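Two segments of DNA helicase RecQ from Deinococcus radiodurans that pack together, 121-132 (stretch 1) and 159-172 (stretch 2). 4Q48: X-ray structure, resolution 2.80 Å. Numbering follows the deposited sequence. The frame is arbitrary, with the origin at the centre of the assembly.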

ATOM      1  N   ALA A 121      -9.878  16.646  12.870  1.00 41.96           N
ATOM      2  CA  ALA A 121     -10.509  15.360  12.752  1.00 46.45           C
ATOM      3  C   ALA A 121     -11.704  15.509  11.818  1.00 54.72           C
ATOM      4  O   ALA A 121     -12.360  16.546  11.808  1.00 48.08           O
ATOM      5  N   PRO A 122     -12.003  14.455  11.049  1.00 60.61           N
ATOM      6  CA  PRO A 122     -13.145  14.423  10.127  1.00 56.60           C
ATOM      7  C   PRO A 122     -14.449  14.731  10.838  1.00 54.68           C
ATOM      8  O   PRO A 122     -15.352  15.370  10.294  1.00 52.83           O
ATOM      9  N   GLU A 123     -14.519  14.273  12.078  1.00 62.51           N
ATOM     10  CA  GLU A 123     -15.693  14.448  12.923  1.00 60.25           C
ATOM     11  C   GLU A 123     -15.960  15.945  13.101  1.00 57.66           C
ATOM     12  O   GLU A 123     -17.094  16.405  12.954  1.00 56.34           O
ATOM     13  N   ARG A 124     -14.912  16.705  13.408  1.00 52.66           N
ATOM     14  CA  ARG A 124     -15.064  18.148  13.504  1.00 57.24           C
ATOM     15  C   ARG A 124     -15.387  18.777  12.136  1.00 53.40           C
ATOM     16  O   ARG A 124     -16.307  19.574  12.035  1.00 57.40           O
ATOM     17  N   LEU A 125     -14.640  18.410  11.095  1.00 46.83           N
ATOM     18  CA  LEU A 125     -14.753  19.044   9.787  1.00 41.90           C
ATOM     19  C   LEU A 125     -16.140  18.956   9.162  1.00 51.36           C
ATOM     20  O   LEU A 125     -16.626  19.922   8.568  1.00 52.13           O
ATOM     21  N   LEU A 126     -16.793  17.810   9.297  1.00 54.49           N
ATOM     22  CA  LEU A 126     -18.006  17.581   8.520  1.00 51.23           C
ATOM     23  C   LEU A 126     -19.226  18.189   9.187  1.00 48.76           C
ATOM     24  O   LEU A 126     -20.299  18.242   8.579  1.00 51.55           O
ATOM     25  N   MET A 127     -19.063  18.644  10.427  1.00 44.20           N
ATOM     26  CA  MET A 127     -20.130  19.351  11.143  1.00 45.04           C
ATOM     27  C   MET A 127     -20.559  20.611  10.354  1.00 52.41           C
ATOM     28  O   MET A 127     -19.696  21.411   9.915  1.00 50.10           O
ATOM     29  N   PRO A 128     -21.885  20.805  10.173  1.00 54.49           N
ATOM     30  CA  PRO A 128     -22.393  21.897   9.325  1.00 52.43           C
ATOM     31  C   PRO A 128     -21.879  23.262   9.783  1.00 44.30           C
ATOM     32  O   PRO A 128     -21.557  24.134   8.976  1.00 40.69           O
ATOM     33  N   ARG A 129     -21.759  23.413  11.090  1.00 43.00           N
ATOM     34  CA  ARG A 129     -21.186  24.617  11.662  1.00 39.90           C
ATOM     35  C   ARG A 129     -19.737  24.822  11.223  1.00 48.95           C
ATOM     36  O   ARG A 129     -19.353  25.933  10.829  1.00 52.30           O
ATOM     37  N   THR A 130     -18.929  23.765  11.281  1.00 45.81           N
ATOM     38  CA  THR A 130     -17.518  23.899  10.949  1.00 47.99           C
ATOM     39  C   THR A 130     -17.312  24.317   9.482  1.00 43.52           C
ATOM     40  O   THR A 130     -16.472  25.158   9.174  1.00 41.76           O
ATOM     41  N   LEU A 131     -18.108  23.753   8.588  1.00 43.47           N
ATOM     42  CA  LEU A 131     -17.980  24.058   7.168  1.00 43.67           C
ATOM     43  C   LEU A 131     -18.322  25.531   6.911  1.00 46.21           C
ATOM     44  O   LEU A 131     -17.782  26.161   5.997  1.00 45.46           O
ATOM     45  N   ASP A 132     -19.193  26.086   7.751  1.00 46.32           N
ATOM     46  CA  ASP A 132     -19.573  27.488   7.640  1.00 42.29           C
ATOM     47  C   ASP A 132     -18.399  28.419   7.999  1.00 44.43           C
ATOM     48  O   ASP A 132     -18.156  29.395   7.268  1.00 44.25           O
ATOM     49  N   PRO A 159     -16.818   5.570   8.216  1.00 84.03           N
ATOM     50  CA  PRO A 159     -18.071   6.071   7.634  1.00 83.44           C
ATOM     51  C   PRO A 159     -17.987   7.583   7.428  1.00 79.78           C
ATOM     52  O   PRO A 159     -18.592   8.124   6.497  1.00 75.65           O
ATOM     53  N   GLU A 160     -17.199   8.228   8.291  1.00 84.02           N
ATOM     54  CA  GLU A 160     -16.894   9.650   8.193  1.00 80.58           C
ATOM     55  C   GLU A 160     -16.280   9.914   6.833  1.00 76.77           C
ATOM     56  O   GLU A 160     -16.784  10.718   6.050  1.00 78.94           O
ATOM     57  N   TYR A 161     -15.186   9.212   6.560  1.00 71.66           N
ATOM     58  CA  TYR A 161     -14.356   9.509   5.406  1.00 68.30           C
ATOM     59  C   TYR A 161     -15.058   9.530   4.045  1.00 69.81           C
ATOM     60  O   TYR A 161     -14.632  10.275   3.171  1.00 67.20           O
ATOM     61  N   GLN A 162     -16.146   8.792   3.849  1.00 68.97           N
ATOM     62  CA  GLN A 162     -16.729   8.822   2.513  1.00 70.12           C
ATOM     63  C   GLN A 162     -17.737   9.951   2.392  1.00 74.50           C
ATOM     64  O   GLN A 162     -18.414  10.066   1.372  1.00 79.54           O
ATOM     65  N   GLN A 163     -17.834  10.787   3.420  1.00 69.90           N
ATOM     66  CA  GLN A 163     -18.628  12.008   3.332  1.00 68.96           C
ATOM     67  C   GLN A 163     -17.825  13.211   2.823  1.00 69.63           C
ATOM     68  O   GLN A 163     -18.402  14.233   2.425  1.00 68.19           O
ATOM     69  N   LEU A 164     -16.500  13.076   2.813  1.00 62.58           N
ATOM     70  CA  LEU A 164     -15.598  14.133   2.356  1.00 57.84           C
ATOM     71  C   LEU A 164     -15.804  14.446   0.886  1.00 61.35           C
ATOM     72  O   LEU A 164     -15.062  15.247   0.302  1.00 61.27           O
ATOM     73  N   SER A 165     -16.795  13.782   0.291  1.00 64.00           N
ATOM     74  CA  SER A 165     -17.472  14.249  -0.912  1.00 65.39           C
ATOM     75  C   SER A 165     -17.597  15.758  -0.892  1.00 61.24           C
ATOM     76  O   SER A 165     -17.373  16.434  -1.895  1.00 65.69           O
ATOM     77  N   VAL A 166     -17.949  16.259   0.288  1.00 57.31           N
ATOM     78  CA  VAL A 166     -18.414  17.621   0.491  1.00 60.43           C
ATOM     79  C   VAL A 166     -17.354  18.714   0.271  1.00 55.11           C
ATOM     80  O   VAL A 166     -17.700  19.838  -0.044  1.00 55.35           O
ATOM     81  N   LEU A 167     -16.073  18.398   0.396  1.00 55.39           N
ATOM     82  CA  LEU A 167     -15.066  19.435   0.200  1.00 49.51           C
ATOM     83  C   LEU A 167     -15.129  19.954  -1.219  1.00 56.37           C
ATOM     84  O   LEU A 167     -15.082  21.161  -1.441  1.00 62.19           O
ATOM     85  N   ALA A 168     -15.218  19.050  -2.185  1.00 58.19           N
ATOM     86  CA  ALA A 168     -15.323  19.457  -3.580  1.00 59.43           C
ATOM     87  C   ALA A 168     -16.645  20.187  -3.884  1.00 59.77           C
ATOM     88  O   ALA A 168     -16.721  20.955  -4.846  1.00 53.26           O
ATOM     89  N   GLU A 169     -17.689  19.935  -3.095  1.00 57.19           N
ATOM     90  CA  GLU A 169     -18.958  20.648  -3.287  1.00 56.25           C
ATOM     91  C   GLU A 169     -18.910  22.079  -2.791  1.00 54.34           C
ATOM     92  O   GLU A 169     -18.976  23.021  -3.565  1.00 57.41           O
ATOM     93  N   ARG A 170     -18.743  22.234  -1.487  1.00 54.88           N
ATOM     94  CA  ARG A 170     -18.864  23.538  -0.866  1.00 50.09           C
ATOM     95  C   ARG A 170     -17.659  24.428  -1.124  1.00 52.58           C
ATOM     96  O   ARG A 170     -17.748  25.650  -0.944  1.00 58.36           O
ATOM     97  N   PHE A 171     -16.554  23.833  -1.568  1.00 52.50           N
ATOM     98  CA  PHE A 171     -15.333  24.587  -1.859  1.00 51.50           C
ATOM     99  C   PHE A 171     -14.673  24.146  -3.148  1.00 53.03           C
ATOM    100  O   PHE A 171     -13.552  23.652  -3.112  1.00 56.74           O
ATOM    101  N   PRO A 172     -15.353  24.321  -4.291  1.00 56.15           N
ATOM    102  CA  PRO A 172     -14.773  23.896  -5.574  1.00 52.07           C
ATOM    103  C   PRO A 172     -13.494  24.645  -5.919  1.00 54.46           C
ATOM    104  O   PRO A 172     -12.565  24.105  -6.515  1.00 55.83           O
TER

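Stretch 2 runs alongside stretch 1 so that Glu-160 lies near Pro-122, Leu-164 near Leu-126 and Arg-170 near Leu-131, and an apolar seam fills the space between them. Pro-159 lies beyond reach. Glu-160 points toward stretch 1 with chi1 m and chi2 t. Its aliphatic part packs on the proline, CB of Glu-160 lying 4.0 Å from CB of Pro-122, while OE1 of the partly exposed Glu-160 lies 3.5 Å from CB of Glu-123. Tyr-161, its chi1 of -103° between wells, starts away from the partner, yet its long ring returns: CE1 comes within 3.2 Å of CG of Pro-122, a tight apolar contact, and its hydroxyl is hydrogen-bonded elsewhere in the structure. Gln-162 points away into solvent. Gln-163 (m, t) brings its CB 4.0 Å from CD2 of Leu-126, so its CB touches that leucine while the residue stays exposed.

Leu-164 (m, t) leaves the backbone sideways, but its branched end reaches in; its CD2 meets CD2 of Leu-125 at 3.6 Å and CD2 of Leu-126 at 3.7 Å. Ser-165 instead makes a weak hydrogen bond within its own stretch, from OG to O of Gln-162. Val-166 points inward with chi1 p, and its compact CG1 lies 3.9 Å from CD2 of Leu-126 and 4.2 Å from CD2 of Leu-131. Leu-167 (m, t) extends its CD2 to 3.8 Å from CD2 of Leu-125. Ala-168 and Glu-169 take no part.

Arg-170 (m, t, p) combines both chemistries. One guanidinium face covers Leu-131, whose CB is 3.6 Å from NH1, while at the edge NH2 donates to OD1 of Asp-132 at 2.6 Å, a hydrogen-bonded salt bridge. Phe-171 (m), just past the helix, closes the seam: its CE1 packs 3.7 Å from CD2 of Leu-131.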

ATOM      1  CB  ALA A 121     -10.941  14.857  14.114  1.00 51.47           C
ATOM      2  CB  PRO A 122     -13.141  12.976   9.629  1.00 59.14           C
ATOM      3  CG  PRO A 122     -11.740  12.529   9.795  1.00 56.31           C
ATOM      4  CD  PRO A 122     -11.220  13.209  11.007  1.00 55.72           C
ATOM      5  CB  GLU A 123     -15.475  13.715  14.262  1.00 51.63           C
ATOM      6  CG  GLU A 123     -16.186  14.289  15.461  1.00 53.88           C
ATOM      7  CD  GLU A 123     -15.418  15.439  16.092  1.00 65.52           C
ATOM      8  OE1 GLU A 123     -14.170  15.475  15.958  1.00 61.82           O
ATOM      9  OE2 GLU A 123     -16.068  16.310  16.712  1.00 68.05           O
ATOM     10  CB  ARG A 124     -13.803  18.780  14.089  1.00 58.83           C
ATOM     11  CG  ARG A 124     -14.031  20.155  14.680  1.00 54.34           C
ATOM     12  CD  ARG A 124     -14.886  20.041  15.914  1.00 58.83           C
ATOM     13  NE  ARG A 124     -15.088  21.328  16.555  1.00 61.29           N
ATOM     14  CZ  ARG A 124     -15.706  21.470  17.717  1.00 67.80           C
ATOM     15  NH1 ARG A 124     -16.161  20.393  18.347  1.00 72.40           N
ATOM     16  NH2 ARG A 124     -15.856  22.675  18.252  1.00 64.40           N
ATOM     17  CB  LEU A 125     -13.747  18.446   8.809  1.00 38.99           C
ATOM     18  CG  LEU A 125     -13.944  18.906   7.364  1.00 39.84           C
ATOM     19  CD1 LEU A 125     -13.535  20.351   7.243  1.00 37.95           C
ATOM     20  CD2 LEU A 125     -13.164  18.063   6.354  1.00 42.49           C
ATOM     21  CB  LEU A 126     -18.203  16.080   8.272  1.00 52.11           C
ATOM     22  CG  LEU A 126     -17.115  15.435   7.415  1.00 54.42           C
ATOM     23  CD1 LEU A 126     -16.959  13.962   7.734  1.00 59.28           C
ATOM     24  CD2 LEU A 126     -17.444  15.629   5.956  1.00 55.97           C
ATOM     25  CB  MET A 127     -19.680  19.757  12.549  1.00 49.65           C
ATOM     26  CG  MET A 127     -19.507  18.646  13.559  1.00 49.39           C
ATOM     27  SD  MET A 127     -18.909  19.340  15.124  1.00 63.55           S
ATOM     28  CE  MET A 127     -19.225  17.967  16.247  1.00 57.83           C
ATOM     29  CB  PRO A 128     -23.917  21.792   9.489  1.00 48.97           C
ATOM     30  CG  PRO A 128     -24.160  20.382   9.936  1.00 49.82           C
ATOM     31  CD  PRO A 128     -22.982  20.066  10.823  1.00 52.42           C
ATOM     32  CB  ARG A 129     -21.292  24.574  13.179  1.00 31.85           C
ATOM     33  CG  ARG A 129     -20.803  25.797  13.849  1.00 29.31           C
ATOM     34  CD  ARG A 129     -20.474  25.495  15.280  1.00 37.35           C
ATOM     35  NE  ARG A 129     -19.977  26.659  16.002  1.00 34.62           N
ATOM     36  CZ  ARG A 129     -18.712  26.795  16.374  1.00 40.71           C
ATOM     37  NH1 ARG A 129     -17.846  25.838  16.065  1.00 41.39           N
ATOM     38  NH2 ARG A 129     -18.312  27.882  17.038  1.00 44.55           N
ATOM     39  CB  THR A 130     -16.760  22.565  11.217  1.00 45.69           C
ATOM     40  OG1 THR A 130     -16.878  22.218  12.596  1.00 47.11           O
ATOM     41  CG2 THR A 130     -15.273  22.674  10.849  1.00 35.99           C
ATOM     42  CB  LEU A 131     -18.872  23.121   6.356  1.00 45.42           C
ATOM     43  CG  LEU A 131     -18.284  21.703   6.272  1.00 45.74           C
ATOM     44  CD1 LEU A 131     -19.376  20.710   5.988  1.00 49.16           C
ATOM     45  CD2 LEU A 131     -17.167  21.568   5.237  1.00 43.69           C
ATOM     46  CB  ASP A 132     -20.776  27.790   8.554  1.00 41.47           C
ATOM     47  CG  ASP A 132     -22.115  27.365   7.943  1.00 40.88           C
ATOM     48  OD1 ASP A 132     -22.170  27.060   6.738  1.00 41.11           O
ATOM     49  OD2 ASP A 132     -23.119  27.307   8.682  1.00 39.55           O
ATOM     50  CB  PRO A 159     -19.130   5.693   8.681  1.00 75.78           C
ATOM     51  CG  PRO A 159     -18.448   4.717   9.605  1.00 77.61           C
ATOM     52  CD  PRO A 159     -17.000   5.108   9.597  1.00 80.13           C
ATOM     53  CB  GLU A 160     -15.900  10.079   9.283  1.00 80.48           C
ATOM     54  CG  GLU A 160     -16.167   9.563  10.697  1.00 82.44           C
ATOM     55  CD  GLU A 160     -14.979   9.796  11.644  1.00 86.53           C
ATOM     56  OE1 GLU A 160     -15.042  10.737  12.479  1.00 76.27           O
ATOM     57  OE2 GLU A 160     -13.966   9.059  11.522  1.00 84.35           O
ATOM     58  CB  TYR A 161     -13.152   8.554   5.369  1.00 67.05           C
ATOM     59  CG  TYR A 161     -11.908   9.263   5.858  1.00 67.51           C
ATOM     60  CD1 TYR A 161     -11.824   9.746   7.160  1.00 67.03           C
ATOM     61  CD2 TYR A 161     -10.858   9.550   4.980  1.00 63.58           C
ATOM     62  CE1 TYR A 161     -10.700  10.447   7.591  1.00 62.96           C
ATOM     63  CE2 TYR A 161      -9.737  10.253   5.398  1.00 63.52           C
ATOM     64  CZ  TYR A 161      -9.661  10.708   6.708  1.00 66.84           C
ATOM     65  OH  TYR A 161      -8.539  11.413   7.128  1.00 61.04           O
ATOM     66  CB  GLN A 162     -17.445   7.516   2.170  1.00 73.30           C
ATOM     67  CG  GLN A 162     -18.399   7.041   3.250  1.00 81.82           C
ATOM     68  CD  GLN A 162     -19.035   5.713   2.906  1.00 78.27           C
ATOM     69  OE1 GLN A 162     -18.801   5.163   1.828  1.00 75.82           O
ATOM     70  NE2 GLN A 162     -19.876   5.208   3.801  1.00 74.58           N
ATOM     71  CB  GLN A 163     -19.243  12.334   4.678  1.00 70.79           C
ATOM     72  CG  GLN A 163     -20.094  11.221   5.222  1.00 75.22           C
ATOM     73  CD  GLN A 163     -20.894  11.666   6.421  1.00 79.50           C
ATOM     74  OE1 GLN A 163     -21.247  12.846   6.539  1.00 72.57           O
ATOM     75  NE2 GLN A 163     -21.155  10.737   7.342  1.00 80.73           N
ATOM     76  CB  LEU A 164     -14.143  13.722   2.579  1.00 57.92           C
ATOM     77  CG  LEU A 164     -13.719  13.653   4.045  1.00 57.09           C
ATOM     78  CD1 LEU A 164     -12.271  13.273   4.151  1.00 48.59           C
ATOM     79  CD2 LEU A 164     -14.018  14.951   4.799  1.00 58.17           C
ATOM     80  CB  SER A 165     -18.869  13.636  -1.023  1.00 61.65           C
ATOM     81  OG  SER A 165     -18.882  12.275  -0.627  1.00 65.94           O
ATOM     82  CB  VAL A 166     -19.004  17.759   1.927  1.00 60.20           C
ATOM     83  CG1 VAL A 166     -17.916  18.109   2.930  1.00 58.77           C
ATOM     84  CG2 VAL A 166     -20.111  18.788   1.973  1.00 53.90           C
ATOM     85  CB  LEU A 167     -13.654  18.942   0.503  1.00 48.63           C
ATOM     86  CG  LEU A 167     -13.422  18.570   1.965  1.00 49.81           C
ATOM     87  CD1 LEU A 167     -11.953  18.250   2.177  1.00 46.38           C
ATOM     88  CD2 LEU A 167     -13.937  19.618   2.955  1.00 43.25           C
ATOM     89  CB  ALA A 168     -15.161  18.264  -4.476  1.00 63.41           C
ATOM     90  CB  GLU A 169     -20.106  19.935  -2.583  1.00 58.61           C
ATOM     91  CG  GLU A 169     -20.963  19.076  -3.495  1.00 70.22           C
ATOM     92  CD  GLU A 169     -21.602  17.908  -2.760  1.00 89.65           C
ATOM     93  OE1 GLU A 169     -21.072  16.763  -2.855  1.00 77.23           O
ATOM     94  OE2 GLU A 169     -22.628  18.147  -2.077  1.00 99.31           O
ATOM     95  CB  ARG A 170     -19.154  23.379   0.631  1.00 47.02           C
ATOM     96  CG  ARG A 170     -20.645  23.131   0.832  1.00 52.43           C
ATOM     97  CD  ARG A 170     -21.102  23.025   2.257  1.00 47.63           C
ATOM     98  NE  ARG A 170     -21.058  24.312   2.915  1.00 43.14           N
ATOM     99  CZ  ARG A 170     -21.512  24.541   4.143  1.00 48.17           C
ATOM    100  NH1 ARG A 170     -22.058  23.565   4.851  1.00 52.74           N
ATOM    101  NH2 ARG A 170     -21.410  25.754   4.673  1.00 50.00           N
ATOM    102  CB  PHE A 171     -14.306  24.437  -0.725  1.00 50.51           C
ATOM    103  CG  PHE A 171     -14.872  24.667   0.643  1.00 44.13           C
ATOM    104  CD1 PHE A 171     -15.433  23.629   1.350  1.00 39.61           C
ATOM    105  CD2 PHE A 171     -14.850  25.928   1.204  1.00 38.69           C
ATOM    106  CE1 PHE A 171     -15.958  23.845   2.590  1.00 43.70           C
ATOM    107  CE2 PHE A 171     -15.371  26.155   2.433  1.00 40.56           C
ATOM    108  CZ  PHE A 171     -15.927  25.118   3.138  1.00 46.73           C
ATOM    109  CB  PRO A 172     -15.867  24.238  -6.585  1.00 44.34           C
ATOM    110  CG  PRO A 172     -17.120  24.347  -5.780  1.00 47.20           C
ATOM    111  CD  PRO A 172     -16.692  24.906  -4.466  1.00 53.02           C
TER